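Local structure of cytochrome P450 (Rhodococcus erythropolis, 3WEC) at residues L33-I39 and A50-S54; G331-V336 and D348-S353. The protein is a heme-dependent P450 monooxygenase that hydroxylates the quinoline nitrogen in aurachin RE biosynthesis, a step essential for the antibiotic activity of these alkaloids. One frame throughout, in Å; residues are numbered along the deposited sequence.

Contact 1. Residues L33-I39 and A50-S54; sequences LRTELPI and ADYTS
Leu33 meets Ala50 through the base of its side chain: CB of Leu33 lies 3.9 Å from CB of Ala50, an apolar touch on the buried flank of the last turn of helix 27-36. Next along the helix, Arg34 lays its aliphatic part across the Ala50 peptide, its CD coming to 3.4 Å from Ala50 O. The chain then bends at chi3 (-61°), and the guanidinium leaves the 50-54 segment behind; its NH1 is hydrogen-bonded to Ser330 OG, the same hydroxyl that bonds Ala50 O. At Leu37 the backbone abandons helical angles, and one residue later Pro38 O takes the single hydrogen bond between the segments, from Ala50 N at 3.0 Å. The donor lies in the carbonyl plane, although the N-H...O angle is only 138°. Ile39 closes the segment, its CD1 reaching toward Asp51 OD2 at 4.2 Å and the hydroxyl of Ser54. Asp51 is the N-cap of helix 52-60. With CG between its backbone N and carbonyl carbon (chi1 58°), its OD1 receives both Ser54 N, from above the carboxylate plane, and Ser54 OG, on the syn lone pair at a doubtfully short 2.5 Å. The contact joins the end of helix 27-36 to the start of helix 52-60, with Ile39 opening strand 39-41, which pairs antiparallel with 47-49 at one edge of the five-stranded sheet.

Contact 2. Residues G331-V336 and D348-S353; sequences GNREAV and DVSSLS. With HEM (protoporphyrin IX containing Fe), chain B.
Residues 331-336, on helix 328-333 and the turn after it, run close to the irregular 348-353 loop, with CA atoms 5.6 Å apart at Asn332 and Ser351 and 5.8 Å apart at Ala335 and Ser350. Asn332 grips the loop with both ends of its amide, which a CG anti to the carbonyl carbon (chi1 -74°) turns onto the loop. Its OD1 accepts a short, nearly straight bond from Leu352 N (2.6 Å, N-H...O 167°), the donor tilted 16° from the carbonyl plane. On the other branch ND2 makes a weak, bent bond to Ser353 OG at 2.8 Å. Having a partner at each end should hinder the amide from flipping. Ser353 OG is also hydrogen-bonded to Leu294 O, which ties this point to helix 286-296. Past the oxygen end of the amide, Leu352 crosses Asn332 obliquely, bringing CB to 3.3 Å from OD1 and resting CD1 against the CA of Gly331.

The loop makes its turn toward the heme here: Ser351 OG accepts from Ser353 N at 3.0 Å, an ST turn. This is the P450 meander, leading to the loop in which Cys361 binds the heme iron as the proximal (axial) ligand; Asn332 O accepts from NH1 of Arg295, the arginine of the family's ExxR motif. Ser353 belongs to the heme pocket, and its carbonyl O lies 3.3 Å from the porphyrin methyl carbon CMB.

Further from the heme the two segments meet through methyl groups set against oxygens. Ala335 CB presses on Ser350 O at 3.4 Å. Past it, Val336 crosses the Asp348 carboxylate with CG1 nearest OD1, while that same oxygen accepts a weak bond from Ser350 N.

How the contacts relate
Contacts 1 and 2 lie on the same side of the chain's centre, their own centres 14 Å apart, and they touch directly. Glu334 of 331-336 reaches into contact 1: its OE2 accepts a weak hydrogen bond from Tyr52 N at 2.8 Å, and its OE1 forms a long, weak ion pair with Arg34 NE. Tyr52 bridges the other way, its OH 3.0 Å from Ser350 OG, probably a hydrogen bond, and also hydrogen-bonded to Arg356; its ring packs on Leu352. Ser353 in contact 2 touches the porphyrin and lies about 9 Å, side chain to ligand, from the bound aurachin intermediate, whereas the side chain of Ser54 in contact 1 is about 14 Å from the heme.

Contact 1. Residues L33-I39 and A50-S54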
# COMPACT_ATOMS: atom_id res chain seq x y z
N LEU A 33 14.83 -13.84 -12.29
CA LEU A 33 14.31 -14.63 -11.16
C LEU A 33 13.30 -15.74 -11.53
O LEU A 33 13.43 -16.86 -11.07
CB LEU A 33 13.70 -13.72 -10.08
CG LEU A 33 14.66 -13.21 -9.01
CD1 LEU A 33 13.94 -12.31 -8.01
CD2 LEU A 33 15.37 -14.35 -8.28
N ARG A 34 12.27 -15.40 -12.31
CA ARG A 34 11.25 -16.38 -12.67
C ARG A 34 11.76 -17.50 -13.60
O ARG A 34 11.43 -18.67 -13.40
CB ARG A 34 10.02 -15.69 -13.27
CG ARG A 34 9.33 -14.73 -12.31
CD ARG A 34 7.92 -14.40 -12.78
NE ARG A 34 7.93 -13.75 -14.09
CZ ARG A 34 8.21 -12.47 -14.28
NH1 ARG A 34 8.51 -11.69 -13.26
NH2 ARG A 34 8.18 -11.97 -15.49
N THR A 35 12.58 -17.16 -14.61
CA THR A 35 13.13 -18.19 -15.52
C THR A 35 14.17 -19.08 -14.84
O THR A 35 14.23 -20.29 -15.12
CB THR A 35 13.75 -17.60 -16.82
OG1 THR A 35 12.88 -16.63 -17.39
CG2 THR A 35 14.02 -18.70 -17.86
N GLU A 36 14.97 -18.50 -13.95
CA GLU A 36 16.16 -19.19 -13.40
C GLU A 36 16.08 -19.59 -11.91
O GLU A 36 16.45 -20.72 -11.56
CB GLU A 36 17.42 -18.35 -13.65
CG GLU A 36 17.69 -18.07 -15.12
CD GLU A 36 18.46 -16.79 -15.36
OE1 GLU A 36 17.98 -15.95 -16.16
OE2 GLU A 36 19.55 -16.62 -14.76
N LEU A 37 15.61 -18.66 -11.06
CA LEU A 37 15.69 -18.78 -9.60
C LEU A 37 14.38 -18.31 -8.93
O LEU A 37 14.33 -17.23 -8.32
CB LEU A 37 16.89 -17.96 -9.10
CG LEU A 37 17.48 -18.04 -7.69
CD1 LEU A 37 18.28 -19.32 -7.46
CD2 LEU A 37 18.36 -16.81 -7.47
N PRO A 38 13.31 -19.12 -9.05
CA PRO A 38 11.99 -18.74 -8.57
C PRO A 38 11.91 -18.53 -7.04
O PRO A 38 11.12 -17.70 -6.57
CB PRO A 38 11.11 -19.91 -9.01
CG PRO A 38 12.03 -21.07 -9.15
CD PRO A 38 13.34 -20.50 -9.59
N ILE A 39 12.72 -19.27 -6.28
CA ILE A 39 12.74 -19.11 -4.81
C ILE A 39 14.18 -19.15 -4.32
O ILE A 39 14.97 -19.97 -4.80
CB ILE A 39 11.92 -20.21 -4.07
CG1 ILE A 39 10.45 -20.25 -4.54
CG2 ILE A 39 11.98 -20.02 -2.54
CD1 ILE A 39 10.10 -21.40 -5.47
N ALA A 50 9.09 -15.50 -6.47
CA ALA A 50 8.93 -14.72 -7.71
C ALA A 50 7.78 -15.14 -8.66
O ALA A 50 7.30 -14.32 -9.46
CB ALA A 50 10.26 -14.66 -8.47
N ASP A 51 7.35 -16.40 -8.58
CA ASP A 51 6.36 -16.92 -9.50
C ASP A 51 4.94 -16.74 -9.01
O ASP A 51 4.64 -17.03 -7.85
CB ASP A 51 6.62 -18.41 -9.80
CG ASP A 51 6.62 -19.27 -8.54
OD1 ASP A 51 5.87 -20.28 -8.51
OD2 ASP A 51 7.36 -18.94 -7.58
N TYR A 52 4.06 -16.31 -9.92
CA TYR A 52 2.63 -16.25 -9.63
C TYR A 52 2.13 -17.37 -8.71
O TYR A 52 1.61 -17.10 -7.63
CB TYR A 52 1.75 -16.23 -10.90
CG TYR A 52 0.25 -16.07 -10.59
CD1 TYR A 52 -0.25 -14.86 -10.07
CD2 TYR A 52 -0.66 -17.13 -10.80
CE1 TYR A 52 -1.60 -14.70 -9.77
CE2 TYR A 52 -2.02 -16.98 -10.50
CZ TYR A 52 -2.48 -15.75 -9.99
OH TYR A 52 -3.80 -15.57 -9.69
N THR A 53 2.29 -18.62 -9.12
CA THR A 53 1.58 -19.68 -8.40
C THR A 53 2.00 -19.80 -6.93
O THR A 53 1.13 -19.83 -6.05
CB THR A 53 1.60 -21.05 -9.12
OG1 THR A 53 1.34 -20.85 -10.51
CG2 THR A 53 0.52 -21.97 -8.54
N SER A 54 3.31 -19.81 -6.66
CA SER A 54 3.85 -19.88 -5.27
C SER A 54 3.49 -18.63 -4.47
O SER A 54 3.18 -18.72 -3.28
CB SER A 54 5.38 -20.09 -5.25
OG SER A 54 5.79 -21.15 -6.12

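Contact 2. Residues G331-V336 and D348-S353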
# COMPACT_ATOMS: atom_id res chain seq x y z
N GLY A 331 5.19 -11.85 -9.67
CA GLY A 331 4.06 -12.72 -9.97
C GLY A 331 3.12 -12.09 -10.97
O GLY A 331 2.78 -12.71 -11.95
N ASN A 332 2.73 -10.85 -10.74
CA ASN A 332 1.82 -10.14 -11.64
C ASN A 332 2.19 -10.19 -13.13
O ASN A 332 1.29 -10.26 -13.99
CB ASN A 332 1.66 -8.69 -11.18
CG ASN A 332 0.80 -8.56 -9.92
OD1 ASN A 332 0.17 -9.53 -9.48
ND2 ASN A 332 0.81 -7.38 -9.32
N ARG A 333 3.50 -10.12 -13.42
CA ARG A 333 3.98 -10.06 -14.79
C ARG A 333 3.69 -11.38 -15.53
O ARG A 333 3.67 -11.42 -16.76
CB ARG A 333 5.47 -9.64 -14.87
CG ARG A 333 5.75 -8.19 -14.49
CD ARG A 333 4.80 -7.22 -15.18
NE ARG A 333 5.07 -5.80 -14.91
CZ ARG A 333 5.93 -5.08 -15.62
NH1 ARG A 333 6.60 -5.64 -16.64
NH2 ARG A 333 6.13 -3.81 -15.34
N GLU A 334 3.39 -12.43 -14.77
CA GLU A 334 2.91 -13.69 -15.36
C GLU A 334 1.47 -14.08 -14.93
O GLU A 334 1.04 -15.20 -15.17
CB GLU A 334 3.92 -14.85 -15.13
CG GLU A 334 4.12 -15.27 -13.67
CD GLU A 334 5.01 -16.49 -13.50
OE1 GLU A 334 5.84 -16.75 -14.39
OE2 GLU A 334 4.90 -17.19 -12.47
N ALA A 335 0.73 -13.16 -14.32
CA ALA A 335 -0.65 -13.44 -13.88
C ALA A 335 -1.66 -13.52 -15.05
O ALA A 335 -2.70 -14.17 -14.93
CB ALA A 335 -1.11 -12.45 -12.82
N VAL A 336 -1.31 -12.87 -16.16
CA VAL A 336 -2.10 -12.81 -17.39
C VAL A 336 -1.20 -13.15 -18.59
O VAL A 336 0.03 -13.12 -18.46
CB VAL A 336 -2.69 -11.39 -17.60
CG1 VAL A 336 -3.73 -11.05 -16.53
CG2 VAL A 336 -1.59 -10.33 -17.61
N ASP A 348 -9.96 -9.74 -18.10
CA ASP A 348 -9.23 -10.72 -17.28
C ASP A 348 -8.81 -10.04 -15.97
O ASP A 348 -9.57 -10.05 -14.98
CB ASP A 348 -8.01 -11.22 -18.10
CG ASP A 348 -7.13 -12.24 -17.36
OD1 ASP A 348 -6.88 -12.11 -16.14
OD2 ASP A 348 -6.65 -13.18 -18.03
N VAL A 349 -7.61 -9.44 -15.98
CA VAL A 349 -7.00 -8.73 -14.82
C VAL A 349 -6.98 -9.50 -13.47
O VAL A 349 -7.69 -9.16 -12.52
CB VAL A 349 -7.52 -7.28 -14.63
CG1 VAL A 349 -6.58 -6.53 -13.70
CG2 VAL A 349 -7.63 -6.53 -15.96
N SER A 350 -6.15 -10.53 -13.44
CA SER A 350 -5.81 -11.31 -12.25
C SER A 350 -4.57 -10.60 -11.75
O SER A 350 -3.69 -10.24 -12.56
CB SER A 350 -5.47 -12.75 -12.68
OG SER A 350 -4.94 -13.54 -11.63
N SER A 351 -4.51 -10.35 -10.43
CA SER A 351 -3.44 -9.53 -9.85
C SER A 351 -3.17 -9.91 -8.39
O SER A 351 -4.11 -10.30 -7.67
CB SER A 351 -3.78 -8.02 -9.97
OG SER A 351 -3.01 -7.20 -9.10
N LEU A 352 -1.90 -9.85 -7.99
CA LEU A 352 -1.52 -10.02 -6.58
C LEU A 352 -1.36 -8.70 -5.80
O LEU A 352 -0.97 -8.72 -4.64
CB LEU A 352 -0.25 -10.86 -6.46
CG LEU A 352 -0.31 -12.26 -7.05
CD1 LEU A 352 1.12 -12.74 -7.23
CD2 LEU A 352 -1.11 -13.20 -6.16
N SER A 353 -1.71 -7.56 -6.39
CA SER A 353 -1.36 -6.27 -5.77
C SER A 353 -2.01 -5.95 -4.40
O SER A 353 -1.51 -5.11 -3.67
CB SER A 353 -1.49 -5.12 -6.77
OG SER A 353 -0.67 -5.44 -7.88
CHA HEM B . -3.23 -4.82 3.64
CHB HEM B . -2.04 -3.30 -0.94
CHC HEM B . -4.92 0.63 -0.39
CHD HEM B . -5.96 -0.84 4.32
C1A HEM B . -2.66 -4.64 2.32
C2A HEM B . -1.58 -5.56 1.83
C3A HEM B . -1.26 -5.10 0.50
C4A HEM B . -2.13 -3.94 0.32
CMA HEM B . -0.22 -5.68 -0.48
CAA HEM B . -0.89 -6.79 2.44
CBA HEM B . -1.82 -7.95 2.04
CGA HEM B . -1.18 -9.32 2.33
O1A HEM B . -0.29 -9.46 3.22
O2A HEM B . -1.61 -10.32 1.69
C1B HEM B . -2.75 -2.04 -1.16
C2B HEM B . -2.69 -1.45 -2.49
C3B HEM B . -3.52 -0.29 -2.28
C4B HEM B . -3.96 -0.35 -0.89
CMB HEM B . -1.95 -1.84 -3.74
CAB HEM B . -3.80 0.70 -3.35
CBB HEM B . -3.73 1.98 -3.07
C1C HEM B . -5.50 0.55 0.93
C2C HEM B . -6.30 1.64 1.51
C3C HEM B . -6.58 1.18 2.89
C4C HEM B . -5.93 -0.11 3.07
CMC HEM B . -6.69 2.90 0.79
CAC HEM B . -7.33 1.87 3.98
CBC HEM B . -8.08 2.93 3.77
C1D HEM B . -5.23 -2.08 4.59
C2D HEM B . -5.44 -2.81 5.83
C3D HEM B . -4.61 -4.02 5.66
C4D HEM B . -4.09 -3.85 4.29
CMD HEM B . -6.24 -2.36 7.03
CAD HEM B . -4.38 -5.14 6.64
CBD HEM B . -5.36 -6.27 6.24
CGD HEM B . -5.27 -7.46 7.13
O1D HEM B . -6.35 -8.08 7.37
O2D HEM B . -4.14 -7.79 7.62
NA HEM B . -3.13 -3.66 1.35
NB HEM B . -3.54 -1.45 -0.22
NC HEM B . -5.32 -0.53 1.84
ND HEM B . -4.47 -2.72 3.65
FE HEM B . -4.01 -1.94 1.76
O HOH W 1 -1.95 -0.63 2.18